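Local coordinates for protein CCMAN5 (Cellulosimicrobium cellulans, PDB 2XSG) that hydrolyses alpha-mannosides as a calcium-containing family 92 glycosidase and enables mannose-6-phosphate modification of yeast-produced human lysosomal enzymes, at residues G344-Y348 against L370-M374; Y548-A552 against F766-T770. The contacts are given in a common frame with arbitrary orientation. Residues are numbered along the deposited sequence.

Contact 1: residues G344-Y348 against L370-M374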
ATOM      1  N   GLY A 344      -7.923 -21.879 -10.836  1.00 14.60           N
ATOM      2  CA  GLY A 344      -9.110 -21.620 -10.017  1.00 14.36           C
ATOM      3  C   GLY A 344      -9.029 -20.420  -9.094  1.00 14.22           C
ATOM      4  O   GLY A 344      -9.838 -20.289  -8.167  1.00 14.67           O
ATOM      5  N   PHE A 345      -8.060 -19.541  -9.346  1.00 13.09           N
ATOM      6  CA  PHE A 345      -7.840 -18.349  -8.519  1.00 11.18           C
ATOM      7  C   PHE A 345      -7.005 -17.357  -9.309  1.00 10.78           C
ATOM      8  O   PHE A 345      -6.344 -17.722 -10.294  1.00 10.74           O
ATOM      9  CB  PHE A 345      -7.173 -18.708  -7.177  1.00 11.28           C
ATOM     10  CG  PHE A 345      -5.677 -18.837  -7.232  1.00  9.87           C
ATOM     11  CD1 PHE A 345      -5.079 -19.981  -7.757  1.00  8.91           C
ATOM     12  CD2 PHE A 345      -4.865 -17.832  -6.705  1.00  8.85           C
ATOM     13  CE1 PHE A 345      -3.686 -20.109  -7.791  1.00  9.42           C
ATOM     14  CE2 PHE A 345      -3.464 -17.941  -6.736  1.00 10.17           C
ATOM     15  CZ  PHE A 345      -2.870 -19.085  -7.287  1.00  9.32           C
ATOM     16  N   THR A 346      -7.042 -16.104  -8.886  1.00  9.32           N
ATOM     17  CA  THR A 346      -6.242 -15.061  -9.523  1.00  8.35           C
ATOM     18  C   THR A 346      -4.943 -14.899  -8.749  1.00  7.64           C
ATOM     19  O   THR A 346      -4.947 -14.765  -7.509  1.00  7.20           O
ATOM     20  CB  THR A 346      -7.027 -13.737  -9.594  1.00  8.26           C
ATOM     21  OG1 THR A 346      -8.139 -13.929 -10.465  1.00  8.96           O
ATOM     22  CG2 THR A 346      -6.177 -12.563 -10.150  1.00  7.73           C
ATOM     23  N   TYR A 347      -3.830 -14.922  -9.481  1.00  6.42           N
ATOM     24  CA  TYR A 347      -2.521 -14.743  -8.864  1.00  5.52           C
ATOM     25  C   TYR A 347      -2.207 -13.247  -8.767  1.00  5.34           C
ATOM     26  O   TYR A 347      -2.186 -12.533  -9.775  1.00  5.45           O
ATOM     27  CB  TYR A 347      -1.438 -15.495  -9.648  1.00  5.79           C
ATOM     28  CG  TYR A 347      -0.046 -15.346  -9.094  1.00  5.44           C
ATOM     29  CD1 TYR A 347       0.350 -16.041  -7.952  1.00  5.66           C
ATOM     30  CD2 TYR A 347       0.881 -14.508  -9.707  1.00  5.95           C
ATOM     31  CE1 TYR A 347       1.639 -15.898  -7.430  1.00  5.38           C
ATOM     32  CE2 TYR A 347       2.176 -14.377  -9.200  1.00  6.15           C
ATOM     33  CZ  TYR A 347       2.547 -15.082  -8.064  1.00  4.91           C
ATOM     34  OH  TYR A 347       3.823 -14.951  -7.552  1.00  3.83           O
ATOM     35  N   TYR A 348      -1.974 -12.791  -7.544  1.00  4.51           N
ATOM     36  CA  TYR A 348      -1.509 -11.442  -7.276  1.00  4.55           C
ATOM     37  C   TYR A 348      -0.024 -11.449  -6.891  1.00  4.16           C
ATOM     38  O   TYR A 348       0.499 -12.447  -6.369  1.00  3.79           O
ATOM     39  CB  TYR A 348      -2.361 -10.799  -6.164  1.00  4.53           C
ATOM     40  CG  TYR A 348      -3.811 -10.660  -6.578  1.00  4.97           C
ATOM     41  CD1 TYR A 348      -4.738 -11.691  -6.355  1.00  3.38           C
ATOM     42  CD2 TYR A 348      -4.243  -9.516  -7.241  1.00  5.65           C
ATOM     43  CE1 TYR A 348      -6.066 -11.555  -6.771  1.00  3.24           C
ATOM     44  CE2 TYR A 348      -5.540  -9.383  -7.662  1.00  4.43           C
ATOM     45  CZ  TYR A 348      -6.446 -10.396  -7.426  1.00  4.37           C
ATOM     46  OH  TYR A 348      -7.727 -10.207  -7.871  1.00  5.27           O
ATOM     47  N   LEU A 370     -11.097 -11.641  -2.521  1.00  3.66           N
ATOM     48  CA  LEU A 370      -9.852 -11.048  -2.995  1.00  3.88           C
ATOM     49  C   LEU A 370      -8.725 -11.405  -2.036  1.00  3.92           C
ATOM     50  O   LEU A 370      -7.645 -11.816  -2.447  1.00  3.52           O
ATOM     51  CB  LEU A 370      -9.990  -9.527  -3.114  1.00  3.76           C
ATOM     52  CG  LEU A 370      -8.758  -8.726  -3.557  1.00  5.07           C
ATOM     53  CD1 LEU A 370      -8.356  -9.096  -5.011  1.00  3.82           C
ATOM     54  CD2 LEU A 370      -9.017  -7.222  -3.440  1.00  3.38           C
ATOM     55  N   TYR A 371      -9.000 -11.251  -0.749  1.00  4.54           N
ATOM     56  CA  TYR A 371      -8.041 -11.585   0.304  1.00  4.80           C
ATOM     57  C   TYR A 371      -7.590 -13.024   0.185  1.00  4.71           C
ATOM     58  O   TYR A 371      -6.393 -13.293   0.269  1.00  4.64           O
ATOM     59  CB  TYR A 371      -8.680 -11.350   1.668  1.00  4.76           C
ATOM     60  CG  TYR A 371      -7.970 -11.924   2.880  1.00  3.59           C
ATOM     61  CD1 TYR A 371      -8.383 -13.135   3.425  1.00  2.72           C
ATOM     62  CD2 TYR A 371      -6.965 -11.211   3.537  1.00  2.00           C
ATOM     63  CE1 TYR A 371      -7.800 -13.658   4.555  1.00  2.00           C
ATOM     64  CE2 TYR A 371      -6.350 -11.734   4.680  1.00  2.00           C
ATOM     65  CZ  TYR A 371      -6.779 -12.963   5.180  1.00  2.58           C
ATOM     66  OH  TYR A 371      -6.222 -13.510   6.309  1.00  2.30           O
ATOM     67  N   ARG A 372      -8.541 -13.942  -0.002  1.00  5.20           N
ATOM     68  CA  ARG A 372      -8.189 -15.342  -0.172  1.00  5.45           C
ATOM     69  C   ARG A 372      -7.219 -15.496  -1.359  1.00  5.86           C
ATOM     70  O   ARG A 372      -6.190 -16.164  -1.235  1.00  5.58           O
ATOM     71  CB  ARG A 372      -9.420 -16.244  -0.337  1.00  5.84           C
ATOM     72  CG  ARG A 372      -9.047 -17.743  -0.323  1.00  7.37           C
ATOM     73  CD  ARG A 372     -10.184 -18.735  -0.660  1.00 11.33           C
ATOM     74  NE  ARG A 372      -9.749 -20.092  -0.288  1.00 16.07           N
ATOM     75  CZ  ARG A 372      -8.952 -20.859  -1.035  1.00 18.22           C
ATOM     76  NH1 ARG A 372      -8.521 -20.432  -2.224  1.00 19.12           N
ATOM     77  NH2 ARG A 372      -8.582 -22.062  -0.606  1.00 18.79           N
ATOM     78  N   ASP A 373      -7.515 -14.859  -2.490  1.00  5.78           N
ATOM     79  CA  ASP A 373      -6.644 -15.018  -3.664  1.00  6.19           C
ATOM     80  C   ASP A 373      -5.239 -14.478  -3.388  1.00  5.68           C
ATOM     81  O   ASP A 373      -4.243 -15.063  -3.806  1.00  5.09           O
ATOM     82  CB  ASP A 373      -7.236 -14.364  -4.914  1.00  6.08           C
ATOM     83  CG  ASP A 373      -8.285 -15.242  -5.617  1.00  7.81           C
ATOM     84  OD1 ASP A 373      -8.656 -16.325  -5.107  1.00  6.79           O
ATOM     85  OD2 ASP A 373      -8.744 -14.817  -6.699  1.00  8.87           O
ATOM     86  N   MET A 374      -5.168 -13.356  -2.672  1.00  4.96           N
ATOM     87  CA  MET A 374      -3.892 -12.787  -2.290  1.00  3.88           C
ATOM     88  C   MET A 374      -3.048 -13.733  -1.427  1.00  3.23           C
ATOM     89  O   MET A 374      -1.845 -13.873  -1.645  1.00  2.54           O
ATOM     90  CB  MET A 374      -4.121 -11.462  -1.574  1.00  3.87           C
ATOM     91  CG  MET A 374      -4.659 -10.375  -2.490  1.00  3.96           C
ATOM     92  SD  MET A 374      -4.918  -8.854  -1.565  1.00  6.06           S
ATOM     93  CE  MET A 374      -5.328  -7.697  -2.880  1.00  5.82           C
TER
HETATM   94  O   HOH W   1      -9.335 -12.280  -7.041  1.00 13.35           O

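Contact 2: residues Y548-A552 against F766-T770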
ATOM      1  N   TYR A 548       0.839 -10.369  19.350  1.00  5.66           N
ATOM      2  CA  TYR A 548       0.241 -11.689  19.544  1.00  6.10           C
ATOM      3  C   TYR A 548       0.255 -12.127  21.014  1.00  6.03           C
ATOM      4  O   TYR A 548      -0.216 -13.221  21.344  1.00  5.82           O
ATOM      5  CB  TYR A 548       0.987 -12.728  18.692  1.00  6.29           C
ATOM      6  CG  TYR A 548       2.480 -12.775  18.971  1.00  7.56           C
ATOM      7  CD1 TYR A 548       3.018 -13.698  19.857  1.00  7.57           C
ATOM      8  CD2 TYR A 548       3.348 -11.872  18.352  1.00  7.77           C
ATOM      9  CE1 TYR A 548       4.383 -13.719  20.131  1.00  7.20           C
ATOM     10  CE2 TYR A 548       4.691 -11.884  18.611  1.00  8.06           C
ATOM     11  CZ  TYR A 548       5.212 -12.816  19.489  1.00  8.39           C
ATOM     12  OH  TYR A 548       6.560 -12.797  19.734  1.00  6.98           O
ATOM     13  N   ASP A 549       0.811 -11.288  21.890  1.00  5.77           N
ATOM     14  CA  ASP A 549       0.878 -11.618  23.319  1.00  6.22           C
ATOM     15  C   ASP A 549       0.961 -10.406  24.255  1.00  5.97           C
ATOM     16  O   ASP A 549       1.939 -10.226  25.009  1.00  6.14           O
ATOM     17  CB  ASP A 549       2.026 -12.601  23.603  1.00  6.28           C
ATOM     18  CG  ASP A 549       1.664 -13.610  24.689  1.00  7.51           C
ATOM     19  OD1 ASP A 549       0.796 -13.301  25.538  1.00  8.14           O
ATOM     20  OD2 ASP A 549       2.254 -14.704  24.698  1.00  7.19           O
ATOM     21  N   MET A 550      -0.096  -9.606  24.208  1.00  6.32           N
ATOM     22  CA  MET A 550      -0.298  -8.488  25.105  1.00  6.61           C
ATOM     23  C   MET A 550      -0.351  -8.943  26.550  1.00  6.88           C
ATOM     24  O   MET A 550       0.090  -8.220  27.416  1.00  7.18           O
ATOM     25  CB  MET A 550      -1.581  -7.721  24.738  1.00  6.96           C
ATOM     26  CG  MET A 550      -1.447  -6.817  23.487  1.00  5.51           C
ATOM     27  SD  MET A 550      -0.211  -5.528  23.720  1.00  7.39           S
ATOM     28  CE  MET A 550      -1.024  -4.484  24.933  1.00  3.23           C
ATOM     29  N   ASP A 551      -0.875 -10.140  26.811  1.00  7.77           N
ATOM     30  CA  ASP A 551      -0.958 -10.618  28.191  1.00  8.26           C
ATOM     31  C   ASP A 551       0.433 -10.802  28.781  1.00  7.87           C
ATOM     32  O   ASP A 551       0.706 -10.326  29.883  1.00  7.53           O
ATOM     33  CB  ASP A 551      -1.734 -11.918  28.295  1.00  8.80           C
ATOM     34  CG  ASP A 551      -2.092 -12.262  29.742  1.00 12.24           C
ATOM     35  OD1 ASP A 551      -1.287 -12.942  30.418  1.00 17.21           O
ATOM     36  OD2 ASP A 551      -3.170 -11.831  30.209  1.00 16.55           O
ATOM     37  N   ALA A 552       1.309 -11.486  28.042  1.00  7.67           N
ATOM     38  CA  ALA A 552       2.679 -11.692  28.488  1.00  7.80           C
ATOM     39  C   ALA A 552       3.413 -10.350  28.533  1.00  7.78           C
ATOM     40  O   ALA A 552       4.235 -10.121  29.407  1.00  7.35           O
ATOM     41  CB  ALA A 552       3.412 -12.683  27.576  1.00  8.00           C
ATOM     42  N   PHE A 766      -7.339 -12.139  22.428  1.00  8.15           N
ATOM     43  CA  PHE A 766      -6.324 -13.150  22.155  1.00  9.09           C
ATOM     44  C   PHE A 766      -4.916 -12.744  22.600  1.00  9.16           C
ATOM     45  O   PHE A 766      -4.444 -11.641  22.320  1.00  9.26           O
ATOM     46  CB  PHE A 766      -6.301 -13.536  20.670  1.00  8.70           C
ATOM     47  CG  PHE A 766      -5.175 -14.447  20.313  1.00  9.42           C
ATOM     48  CD1 PHE A 766      -5.270 -15.818  20.555  1.00 10.43           C
ATOM     49  CD2 PHE A 766      -4.000 -13.941  19.765  1.00 10.36           C
ATOM     50  CE1 PHE A 766      -4.208 -16.680  20.227  1.00 10.41           C
ATOM     51  CE2 PHE A 766      -2.924 -14.788  19.442  1.00 10.98           C
ATOM     52  CZ  PHE A 766      -3.034 -16.165  19.674  1.00 11.27           C
ATOM     53  N   SER A 767      -4.261 -13.679  23.284  1.00  9.40           N
ATOM     54  CA  SER A 767      -2.837 -13.645  23.566  1.00  9.56           C
ATOM     55  C   SER A 767      -2.375 -15.085  23.488  1.00 10.04           C
ATOM     56  O   SER A 767      -3.022 -15.972  24.051  1.00  9.35           O
ATOM     57  CB  SER A 767      -2.565 -13.088  24.963  1.00  9.75           C
ATOM     58  OG  SER A 767      -2.563 -11.688  24.959  1.00  8.89           O
ATOM     59  N   MET A 768      -1.274 -15.316  22.770  1.00 10.77           N
ATOM     60  CA  MET A 768      -0.701 -16.651  22.589  1.00 11.12           C
ATOM     61  C   MET A 768      -0.536 -17.415  23.911  1.00 11.97           C
ATOM     62  O   MET A 768      -0.901 -18.578  24.002  1.00 11.75           O
ATOM     63  CB  MET A 768       0.646 -16.550  21.865  1.00 10.88           C
ATOM     64  CG  MET A 768       1.361 -17.872  21.656  1.00 10.49           C
ATOM     65  SD  MET A 768       3.012 -17.661  20.948  1.00 12.20           S
ATOM     66  CE  MET A 768       3.930 -17.030  22.351  1.00  8.96           C
ATOM     67  N   SER A 769      -0.013 -16.739  24.933  1.00 13.31           N
ATOM     68  CA  SER A 769       0.315 -17.375  26.222  1.00 14.28           C
ATOM     69  C   SER A 769      -0.902 -17.836  27.037  1.00 15.04           C
ATOM     70  O   SER A 769      -0.790 -18.741  27.858  1.00 14.06           O
ATOM     71  CB  SER A 769       1.169 -16.431  27.078  1.00 14.16           C
ATOM     72  OG  SER A 769       0.481 -15.223  27.340  1.00 13.75           O
ATOM     73  N   THR A 770      -2.043 -17.184  26.823  1.00 16.01           N
ATOM     74  CA  THR A 770      -3.244 -17.452  27.601  1.00 17.50           C
ATOM     75  C   THR A 770      -4.333 -18.175  26.804  1.00 18.22           C
ATOM     76  O   THR A 770      -5.350 -18.566  27.369  1.00 18.62           O
ATOM     77  CB  THR A 770      -3.838 -16.160  28.249  1.00 17.45           C
ATOM     78  OG1 THR A 770      -4.057 -15.148  27.254  1.00 17.69           O
ATOM     79  CG2 THR A 770      -2.921 -15.633  29.332  1.00 18.07           C
TER
HETATM   80  O   HOH W   2      -2.105 -10.277  22.308  1.00  6.04           O

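Contact 1: residues G344-Y348 against L370-M374
Residues 345-348 run extended, after a turn at Gly-344, beside the early turns of helix 368-387, reaching a short strand at Tyr-348. The backbones approach at two places: Thr-346 and Asp-373 have CA atoms 5.9 Å apart, Tyr-348 and Met-374 5.7 Å. Asp-373, facing the loop, is the centre of the contact. Its OD2 accepts a nearly straight hydrogen bond from the backbone N of Thr-346 (3.1 Å), while its OD1 lies 3.5 Å from CB of Phe-345. A water extends the polar link, donating to OD2 of Asp-373 (2.6 Å) and bonding to OH of Tyr-348 (2.8 Å). Tyr-348 also supplies the apolar half: its CE1 packs on CB of Asp-373 (3.6 Å), its CZ on CD1 of Leu-370 (3.3 Å) and its CD1 on CG of Met-374 (4.1 Å), so one ring rests along a full helical turn. Ser-377, one turn on, hydrogen-bonds through its hydroxyl to both Asp-373 O and Tyr-348 N, and Tyr-380, about two turns on, meets the Phe-345 ring edge-to-face. Helix 368-387 belongs to the catalytic region, whose clan is consistent with an (alpha/alpha)6 barrel. A loop with no backbone-to-backbone hydrogen bond to the helix is thus fixed in place by two side chains, Asp-373 and Tyr-348, that combine polar and apolar links.

Contact 2: residues Y548-A552 against F766-T770
Met-768 lays its thioether beside the ring of Tyr-548, a Met-aromatic contact in which CE sits at the ring edge, 4.0 Å from CE1 of Tyr-548, and SD is 5.2 Å from the ring centroid. The backbones meet here too: N of Met-768 donates to O of Tyr-548 at 2.7 Å, and CA of Ser-767 approaches the same oxygen at 3.5 Å. Beyond this point the contact becomes a lesson in capping a helix. Asp-549 is the N-cap of helix 550-556, and its OD1 accepts from N of Ala-552 (3.1 Å). The C-terminal tail completes the job: OG of Ser-767 accepts from N of Asp-551 (2.9 Å), while a water accepts from N of Met-550 (2.8 Å) and from OG of Ser-767 (3.0 Å) and donates to O of Phe-766 (2.7 Å). All three amides of the helix's first turn thus find acceptors, one directly from the partner segment and one through a water that it holds. Ser-769 in turn holds the cap residue, its OG donating to OD1 of Asp-549 (2.7 Å), with a weak bond from its N to OD2 of Asp-549 (3.1 Å). The tail that follows strand 746-752 of the mixed sheet is in this way fastened to the start of helix 550-556. Helix 478-495 backs the site, with Ala-488 O bonded to the Tyr-548 hydroxyl, Ile-492 touching Asp-549 and Arg-485 touching Met-768, while Tyr-463 and Tyr-466 of helix 455-474 meet the Tyr-548 ring.

How the contacts relate
Along the chain the two contacts come in series, both segments of contact 1 preceding both of contact 2, and they lie apart in space: their centres are 30 Å from each other and their nearest atoms about 14 Å. Both segments of contact 1 and residues 548-552 of contact 2 fall in the family 92 catalytic region, whose clan and many helices suggest an (alpha/alpha)6 barrel. Contact 1 is local, joining two segments whose closest ends are 22 residues apart. Contact 2 spans 214 residues and brings the tail beyond the mixed sheet back to helix 550-556. Together they show two scales of fastening, one within a helical neighbourhood and one securing the chain's far end.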